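Local coordinates for protein putative ATPase, AAA family (Prochlorococcus marinus subsp. pastoris str. CCMP1986, PDB 3CTD) that probably acts as a DNA-dependent ATPase of the RarA/MGS1/WRNIP1 subfamily in the cellular response to stalled DNA replication, here represented by its C-terminal part, at residues R73-S78 / S114-Y119. The protein carries 1 engineered substitution. Sequence-based numbering, arbitrary orientation.
Sequences RRLLIS and SQASLY
Leu75 reaches across to Ala116 and Ser117 where helix 68-83 packs against helix 110-121 in the helical part of the C-terminal region of this RarA-type ATPase. One leucine makes every side-chain contact between the two segments. Its CG stands anti to the carbonyl carbon (chi1 -70°), which carries the forked end out to the facing helix. Leu75 CD1 meets both Ala116 CB, at 3.8 Å and methyl against methyl, and the serine hydroxyl; CD2 meets the serine alone and comes within 4.0 Å of Ser117 CA. The small alanine and serine let the backbones draw near, with Leu75 CA and Ser117 CA 7.0 Å apart. No hydrogen bond links the two segments.

The leucine end is the close-packed part, and Phe42 and Ile46 of helix 36-47 and Leu120 of helix 110-121 also touch it. Cutting Leu75 back to an alanine is likely to leave Ala116 CB without its methyl partner and open a gap beside the Ser117 hydroxyl. Within 73-78 the contact falls away on the looser side, where Arg73 and Arg74, partly exposed, make no contact with segment 114-119. Arg74 packs instead on Ile39, and Arg73 on Val104 of a third subunit.

Ser117 places its polar atom in this apolar setting without a partner from segment 73-78. Its hydroxyl bonds to the carbonyl oxygen of Leu113, one turn earlier, and meets the leucine fork only by van der Waals contact, with Ser117 OG 3.7 Å from both Leu75 CD1 and Leu75 CD2.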
ATOM      1  N   ARG B  73       1.816 -18.064   3.341  1.00 37.61           N
ATOM      2  CA  ARG B  73       3.203 -18.143   2.841  1.00 41.78           C
ATOM      3  C   ARG B  73       3.210 -18.384   1.348  1.00 40.67           C
ATOM      4  O   ARG B  73       3.876 -17.662   0.606  1.00 44.79           O
ATOM      5  CB  ARG B  73       3.998 -19.253   3.542  1.00 44.48           C
ATOM      6  CG  ARG B  73       4.910 -18.774   4.655  1.00 46.58           C
ATOM      7  CD  ARG B  73       5.625 -19.941   5.390  1.00 51.21           C
ATOM      8  NE  ARG B  73       5.097 -19.845   6.737  1.00 57.50           N
ATOM      9  CZ  ARG B  73       4.561 -20.831   7.431  1.00 55.13           C
ATOM     10  NH1 ARG B  73       4.557 -22.083   6.939  1.00 51.77           N
ATOM     11  NH2 ARG B  73       4.066 -20.534   8.632  1.00 52.01           N
ATOM     12  N   ARG B  74       2.450 -19.388   0.926  1.00 37.25           N
ATOM     13  CA  ARG B  74       2.332 -19.728  -0.470  1.00 36.68           C
ATOM     14  C   ARG B  74       1.661 -18.662  -1.285  1.00 34.72           C
ATOM     15  O   ARG B  74       2.017 -18.470  -2.426  1.00 38.58           O
ATOM     16  CB  ARG B  74       1.618 -21.069  -0.657  1.00 37.54           C
ATOM     17  CG  ARG B  74       2.458 -22.253  -0.216  1.00 43.87           C
ATOM     18  CD  ARG B  74       3.764 -22.514  -1.046  1.00 52.07           C
ATOM     19  NE  ARG B  74       4.583 -23.524  -0.347  1.00 67.35           N
ATOM     20  CZ  ARG B  74       4.493 -24.866  -0.507  1.00 69.90           C
ATOM     21  NH1 ARG B  74       3.632 -25.399  -1.388  1.00 66.71           N
ATOM     22  NH2 ARG B  74       5.273 -25.684   0.219  1.00 67.60           N
ATOM     23  N   LEU B  75       0.698 -17.954  -0.708  1.00 33.04           N
ATOM     24  CA  LEU B  75       0.117 -16.819  -1.387  1.00 29.04           C
ATOM     25  C   LEU B  75       1.145 -15.660  -1.528  1.00 30.70           C
ATOM     26  O   LEU B  75       1.187 -14.990  -2.571  1.00 33.48           O
ATOM     27  CB  LEU B  75      -1.131 -16.339  -0.657  1.00 27.04           C
ATOM     28  CG  LEU B  75      -2.408 -17.190  -0.672  1.00 25.09           C
ATOM     29  CD1 LEU B  75      -3.408 -16.527   0.264  1.00 18.64           C
ATOM     30  CD2 LEU B  75      -2.966 -17.178  -2.067  1.00 21.02           C
ATOM     31  N   LEU B  76       1.980 -15.429  -0.511  1.00 27.85           N
ATOM     32  CA  LEU B  76       2.962 -14.353  -0.601  1.00 31.81           C
ATOM     33  C   LEU B  76       3.961 -14.715  -1.697  1.00 34.51           C
ATOM     34  O   LEU B  76       4.205 -13.918  -2.612  1.00 33.43           O
ATOM     35  CB  LEU B  76       3.681 -14.086   0.719  1.00 32.63           C
ATOM     36  CG  LEU B  76       2.897 -13.366   1.839  1.00 36.42           C
ATOM     37  CD1 LEU B  76       3.596 -13.590   3.209  1.00 32.21           C
ATOM     38  CD2 LEU B  76       2.655 -11.870   1.585  1.00 35.08           C
ATOM     39  N   ILE B  77       4.505 -15.930  -1.616  1.00 32.53           N
ATOM     40  CA  ILE B  77       5.356 -16.481  -2.672  1.00 32.77           C
ATOM     41  C   ILE B  77       4.771 -16.367  -4.079  1.00 34.24           C
ATOM     42  O   ILE B  77       5.418 -15.877  -4.993  1.00 35.60           O
ATOM     43  CB  ILE B  77       5.683 -17.959  -2.396  1.00 35.02           C
ATOM     44  CG1 ILE B  77       6.410 -18.079  -1.039  1.00 38.19           C
ATOM     45  CG2 ILE B  77       6.475 -18.573  -3.559  1.00 31.83           C
ATOM     46  CD1 ILE B  77       6.734 -19.544  -0.628  1.00 34.85           C
ATOM     47  N   SER B  78       3.555 -16.855  -4.268  1.00 33.19           N
ATOM     48  CA  SER B  78       2.936 -16.829  -5.566  1.00 31.86           C
ATOM     49  C   SER B  78       2.715 -15.367  -6.060  1.00 31.28           C
ATOM     50  O   SER B  78       2.828 -15.067  -7.258  1.00 32.01           O
ATOM     51  CB  SER B  78       1.649 -17.653  -5.532  1.00 30.00           C
ATOM     52  OG  SER B  78       0.749 -17.082  -6.446  1.00 36.26           O
ATOM     53  N   SER B 114      -9.719 -15.656   1.363  1.00 28.54           N
ATOM     54  CA  SER B 114     -10.469 -15.559   0.139  1.00 28.81           C
ATOM     55  C   SER B 114     -10.123 -14.331  -0.723  1.00 30.69           C
ATOM     56  O   SER B 114      -9.828 -14.508  -1.905  1.00 31.27           O
ATOM     57  CB  SER B 114     -11.946 -15.636   0.463  1.00 27.85           C
ATOM     58  OG  SER B 114     -12.657 -15.351  -0.684  1.00 29.10           O
ATOM     59  N   GLN B 115     -10.126 -13.107  -0.169  1.00 30.34           N
ATOM     60  CA  GLN B 115      -9.671 -11.924  -0.952  1.00 27.87           C
ATOM     61  C   GLN B 115      -8.284 -12.108  -1.594  1.00 30.32           C
ATOM     62  O   GLN B 115      -8.074 -11.829  -2.790  1.00 26.33           O
ATOM     63  CB  GLN B 115      -9.622 -10.669  -0.094  1.00 26.16           C
ATOM     64  CG  GLN B 115      -8.954  -9.500  -0.780  1.00 32.52           C
ATOM     65  CD  GLN B 115      -9.562  -8.149  -0.396  1.00 37.55           C
ATOM     66  OE1 GLN B 115     -10.596  -8.108   0.248  1.00 40.98           O
ATOM     67  NE2 GLN B 115      -8.899  -7.044  -0.757  1.00 34.58           N
ATOM     68  N   ALA B 116      -7.318 -12.518  -0.766  1.00 28.79           N
ATOM     69  CA  ALA B 116      -5.964 -12.708  -1.224  1.00 26.58           C
ATOM     70  C   ALA B 116      -5.908 -13.749  -2.362  1.00 26.38           C
ATOM     71  O   ALA B 116      -5.276 -13.535  -3.414  1.00 26.38           O
ATOM     72  CB  ALA B 116      -5.081 -13.120  -0.059  1.00 24.88           C
ATOM     73  N   SER B 117      -6.567 -14.877  -2.143  1.00 26.20           N
ATOM     74  CA  SER B 117      -6.603 -15.938  -3.132  1.00 26.94           C
ATOM     75  C   SER B 117      -7.245 -15.480  -4.430  1.00 29.04           C
ATOM     76  O   SER B 117      -6.636 -15.601  -5.509  1.00 32.13           O
ATOM     77  CB  SER B 117      -7.299 -17.172  -2.548  1.00 27.27           C
ATOM     78  OG  SER B 117      -6.601 -17.500  -1.337  1.00 30.50           O
ATOM     79  N   LEU B 118      -8.466 -14.973  -4.342  1.00 27.93           N
ATOM     80  CA  LEU B 118      -9.188 -14.491  -5.539  1.00 29.67           C
ATOM     81  C   LEU B 118      -8.415 -13.446  -6.297  1.00 29.26           C
ATOM     82  O   LEU B 118      -8.394 -13.426  -7.521  1.00 31.90           O
ATOM     83  CB  LEU B 118     -10.559 -13.929  -5.144  1.00 28.99           C
ATOM     84  CG  LEU B 118     -11.575 -15.026  -4.778  1.00 32.86           C
ATOM     85  CD1 LEU B 118     -12.747 -14.383  -4.058  1.00 30.35           C
ATOM     86  CD2 LEU B 118     -12.025 -15.856  -6.025  1.00 27.79           C
ATOM     87  N   TYR B 119      -7.742 -12.579  -5.553  1.00 33.10           N
ATOM     88  CA  TYR B 119      -7.006 -11.462  -6.147  1.00 30.21           C
ATOM     89  C   TYR B 119      -5.867 -11.941  -7.068  1.00 28.71           C
ATOM     90  O   TYR B 119      -5.672 -11.408  -8.157  1.00 22.94           O
ATOM     91  CB  TYR B 119      -6.438 -10.609  -5.026  1.00 25.17           C
ATOM     92  CG  TYR B 119      -5.665  -9.438  -5.523  1.00 27.11           C
ATOM     93  CD1 TYR B 119      -6.210  -8.177  -5.563  1.00 28.51           C
ATOM     94  CD2 TYR B 119      -4.368  -9.581  -5.948  1.00 31.91           C
ATOM     95  CE1 TYR B 119      -5.455  -7.060  -6.025  1.00 27.88           C
ATOM     96  CE2 TYR B 119      -3.605  -8.472  -6.421  1.00 32.91           C
ATOM     97  CZ  TYR B 119      -4.150  -7.223  -6.448  1.00 32.71           C
ATOM     98  OH  TYR B 119      -3.376  -6.151  -6.905  1.00 37.33           O
TER